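Local coordinates for protein carboxypeptidase Y inhibitor (PDB 1WPX) that inhibits carboxypeptidase Y specifically and potently as a member of the phosphatidylethanolamine-binding protein family, at residues 167-172 against 196-201. Residues are numbered along the deposited sequence; the frame is centred on the assembly and turned at random.
Sequences LLYKQP and TGVGKW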
ATOM      1  N   LEU B 167      -7.677  19.086 -12.445  1.00 32.65           N
ATOM      2  CA  LEU B 167      -9.074  18.777 -12.740  1.00 32.95           C
ATOM      3  C   LEU B 167      -9.313  18.643 -14.242  1.00 33.79           C
ATOM      4  O   LEU B 167      -8.878  19.492 -15.029  1.00 34.27           O
ATOM      5  CB  LEU B 167     -10.006  19.856 -12.179  1.00 30.77           C
ATOM      6  CG  LEU B 167      -9.928  20.152 -10.681  1.00 29.04           C
ATOM      7  CD1 LEU B 167      -8.959  21.292 -10.454  1.00 28.74           C
ATOM      8  CD2 LEU B 167     -11.290  20.537 -10.152  1.00 28.14           C
ATOM      9  N   LEU B 168      -9.999  17.570 -14.633  1.00 32.95           N
ATOM     10  CA  LEU B 168     -10.301  17.331 -16.037  1.00 32.32           C
ATOM     11  C   LEU B 168     -11.781  17.606 -16.303  1.00 32.76           C
ATOM     12  O   LEU B 168     -12.657  17.004 -15.676  1.00 32.08           O
ATOM     13  CB  LEU B 168      -9.966  15.885 -16.422  1.00 31.31           C
ATOM     14  CG  LEU B 168     -10.175  15.538 -17.900  1.00 30.14           C
ATOM     15  CD1 LEU B 168      -9.151  16.285 -18.727  1.00 29.79           C
ATOM     16  CD2 LEU B 168     -10.036  14.042 -18.129  1.00 29.26           C
ATOM     17  N   TYR B 169     -12.057  18.523 -17.226  1.00 32.03           N
ATOM     18  CA  TYR B 169     -13.437  18.861 -17.566  1.00 31.11           C
ATOM     19  C   TYR B 169     -13.787  18.510 -19.004  1.00 32.65           C
ATOM     20  O   TYR B 169     -12.940  18.572 -19.895  1.00 33.70           O
ATOM     21  CB  TYR B 169     -13.695  20.355 -17.380  1.00 28.18           C
ATOM     22  CG  TYR B 169     -13.699  20.839 -15.955  1.00 26.80           C
ATOM     23  CD1 TYR B 169     -12.520  21.250 -15.335  1.00 25.13           C
ATOM     24  CD2 TYR B 169     -14.891  20.908 -15.229  1.00 26.26           C
ATOM     25  CE1 TYR B 169     -12.526  21.723 -14.023  1.00 26.76           C
ATOM     26  CE2 TYR B 169     -14.912  21.374 -13.918  1.00 26.28           C
ATOM     27  CZ  TYR B 169     -13.725  21.784 -13.319  1.00 27.66           C
ATOM     28  OH  TYR B 169     -13.744  22.270 -12.028  1.00 27.63           O
ATOM     29  N   LYS B 170     -15.042  18.136 -19.226  1.00 33.97           N
ATOM     30  CA  LYS B 170     -15.514  17.838 -20.571  1.00 34.28           C
ATOM     31  C   LYS B 170     -16.207  19.115 -21.030  1.00 32.89           C
ATOM     32  O   LYS B 170     -17.046  19.650 -20.309  1.00 33.44           O
ATOM     33  CB  LYS B 170     -16.527  16.699 -20.563  1.00 36.37           C
ATOM     34  CG  LYS B 170     -17.130  16.455 -21.932  1.00 40.19           C
ATOM     35  CD  LYS B 170     -18.395  15.626 -21.855  1.00 44.61           C
ATOM     36  CE  LYS B 170     -19.061  15.542 -23.222  1.00 49.26           C
ATOM     37  NZ  LYS B 170     -20.289  14.690 -23.211  1.00 54.43           N
ATOM     38  N   GLN B 171     -15.849  19.612 -22.209  1.00 31.57           N
ATOM     39  CA  GLN B 171     -16.455  20.836 -22.730  1.00 29.81           C
ATOM     40  C   GLN B 171     -17.779  20.509 -23.411  1.00 28.53           C
ATOM     41  O   GLN B 171     -17.968  19.394 -23.888  1.00 26.91           O
ATOM     42  CB  GLN B 171     -15.512  21.502 -23.735  1.00 28.69           C
ATOM     43  CG  GLN B 171     -14.143  21.823 -23.159  1.00 30.84           C
ATOM     44  CD  GLN B 171     -13.161  22.357 -24.192  1.00 30.96           C
ATOM     45  OE1 GLN B 171     -11.973  22.520 -23.908  1.00 29.89           O
ATOM     46  NE2 GLN B 171     -13.655  22.637 -25.393  1.00 32.91           N
ATOM     47  N   PRO B 172     -18.717  21.475 -23.453  1.00 29.42           N
ATOM     48  CA  PRO B 172     -20.019  21.247 -24.098  1.00 28.96           C
ATOM     49  C   PRO B 172     -19.745  20.989 -25.578  1.00 30.19           C
ATOM     50  O   PRO B 172     -18.855  21.617 -26.163  1.00 30.66           O
ATOM     51  CB  PRO B 172     -20.756  22.574 -23.892  1.00 28.23           C
ATOM     52  CG  PRO B 172     -20.046  23.226 -22.746  1.00 27.16           C
ATOM     53  CD  PRO B 172     -18.606  22.865 -22.978  1.00 28.56           C
ATOM     54  N   THR B 196     -11.910  31.959  -4.666  1.00 52.99           N
ATOM     55  CA  THR B 196     -12.702  31.748  -5.870  1.00 52.46           C
ATOM     56  C   THR B 196     -11.801  31.304  -7.023  1.00 50.81           C
ATOM     57  O   THR B 196     -10.693  31.816  -7.186  1.00 49.77           O
ATOM     58  CB  THR B 196     -13.460  33.037  -6.269  1.00 52.74           C
ATOM     59  OG1 THR B 196     -12.517  34.059  -6.605  1.00 55.86           O
ATOM     60  CG2 THR B 196     -14.329  33.531  -5.114  1.00 51.42           C
ATOM     61  N   GLY B 197     -12.275  30.348  -7.816  1.00 49.29           N
ATOM     62  CA  GLY B 197     -11.474  29.869  -8.929  1.00 47.84           C
ATOM     63  C   GLY B 197     -12.172  28.895  -9.865  1.00 47.12           C
ATOM     64  O   GLY B 197     -13.214  29.214 -10.440  1.00 47.70           O
ATOM     65  N   VAL B 198     -11.596  27.704 -10.014  1.00 45.49           N
ATOM     66  CA  VAL B 198     -12.146  26.687 -10.906  1.00 44.98           C
ATOM     67  C   VAL B 198     -13.644  26.483 -10.751  1.00 44.19           C
ATOM     68  O   VAL B 198     -14.346  26.273 -11.735  1.00 44.32           O
ATOM     69  CB  VAL B 198     -11.436  25.316 -10.724  1.00 43.90           C
ATOM     70  CG1 VAL B 198      -9.945  25.496 -10.845  1.00 45.24           C
ATOM     71  CG2 VAL B 198     -11.784  24.703  -9.385  1.00 42.31           C
ATOM     72  N   GLY B 199     -14.131  26.544  -9.516  1.00 44.37           N
ATOM     73  CA  GLY B 199     -15.548  26.354  -9.279  1.00 45.03           C
ATOM     74  C   GLY B 199     -16.376  27.395 -10.001  1.00 46.38           C
ATOM     75  O   GLY B 199     -17.288  27.056 -10.747  1.00 48.06           O
ATOM     76  N   LYS B 200     -16.048  28.662  -9.770  1.00 48.00           N
ATOM     77  CA  LYS B 200     -16.738  29.790 -10.387  1.00 50.26           C
ATOM     78  C   LYS B 200     -16.640  29.730 -11.914  1.00 50.45           C
ATOM     79  O   LYS B 200     -17.655  29.733 -12.619  1.00 50.50           O
ATOM     80  CB  LYS B 200     -16.116  31.097  -9.893  1.00 52.85           C
ATOM     81  CG  LYS B 200     -16.745  32.363 -10.446  1.00 56.76           C
ATOM     82  CD  LYS B 200     -18.165  32.517  -9.936  1.00 61.08           C
ATOM     83  CE  LYS B 200     -18.736  33.892 -10.244  1.00 61.75           C
ATOM     84  NZ  LYS B 200     -20.098  34.030  -9.650  1.00 62.98           N
ATOM     85  N   TRP B 201     -15.406  29.671 -12.405  1.00 48.85           N
ATOM     86  CA  TRP B 201     -15.121  29.630 -13.836  1.00 48.09           C
ATOM     87  C   TRP B 201     -15.724  28.431 -14.568  1.00 47.44           C
ATOM     88  O   TRP B 201     -16.221  28.573 -15.685  1.00 48.01           O
ATOM     89  CB  TRP B 201     -13.607  29.644 -14.060  1.00 46.83           C
ATOM     90  CG  TRP B 201     -13.205  29.816 -15.485  1.00 45.74           C
ATOM     91  CD1 TRP B 201     -13.268  30.962 -16.221  1.00 46.67           C
ATOM     92  CD2 TRP B 201     -12.658  28.811 -16.351  1.00 45.13           C
ATOM     93  NE1 TRP B 201     -12.789  30.737 -17.492  1.00 45.53           N
ATOM     94  CE2 TRP B 201     -12.410  29.425 -17.599  1.00 44.91           C
ATOM     95  CE3 TRP B 201     -12.354  27.454 -16.195  1.00 43.74           C
ATOM     96  CZ2 TRP B 201     -11.872  28.728 -18.682  1.00 43.81           C
ATOM     97  CZ3 TRP B 201     -11.819  26.761 -17.273  1.00 42.99           C
ATOM     98  CH2 TRP B 201     -11.583  27.401 -18.500  1.00 44.12           C
TER
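L167 and V198 mark the closest backbone approach between 167-172 and 196-201, with the CA atom of L167 8.7 Å from the CA atom of V198. That spacing is bridged by side chains, and no hydrogen bond crosses it. Residues 167-170 lie on strand 162-170, which pairs with strands 90-96 and 208-217 in the antiparallel sheet. Residues 198-201 are the first turn of helix 198-203; G197 is its N-cap residue, and the first-turn bond runs from W201 N to G197 O over 3.0 Å.

Two residues of the strand, L167 and Y169, direct their CB atoms toward the helix, as V198 does toward the strand. The apolar part of the contact is one loose methyl pair: L167 CD2 stands 4.3 Å from V198 CG2. Beside it, Y169 reaches V198 with its phenol hydroxyl. Its CG is anti to the carbonyl carbon (chi1 -69°), and the phenol extends toward the helix until OH lies 4.0 Å from V198 CB and 4.1 Å from V198 CG2. The two side chains cross at about a right angle. The same OH is 4.1 Å from V198 O, too far for a hydrogen bond.

V198 also touches V93 and T95 of strand 90-96, so with L167 and Y169 it lies against two paired strands; W189 and V25, in loops, pack on it as well. L167 and Y169 are themselves fixed by backbone hydrogen bonds to V93 and T91. The contact thus joins a short helix to the antiparallel sheet of the phosphatidylethanolamine-binding protein fold. With all three touching residues buried, but just 125 Å² buried, both segments summed, the chemistry implies a small dispersion contact in which the helix's first turn packs on strand 162-170 through V198, without a directional polar bond between the segments.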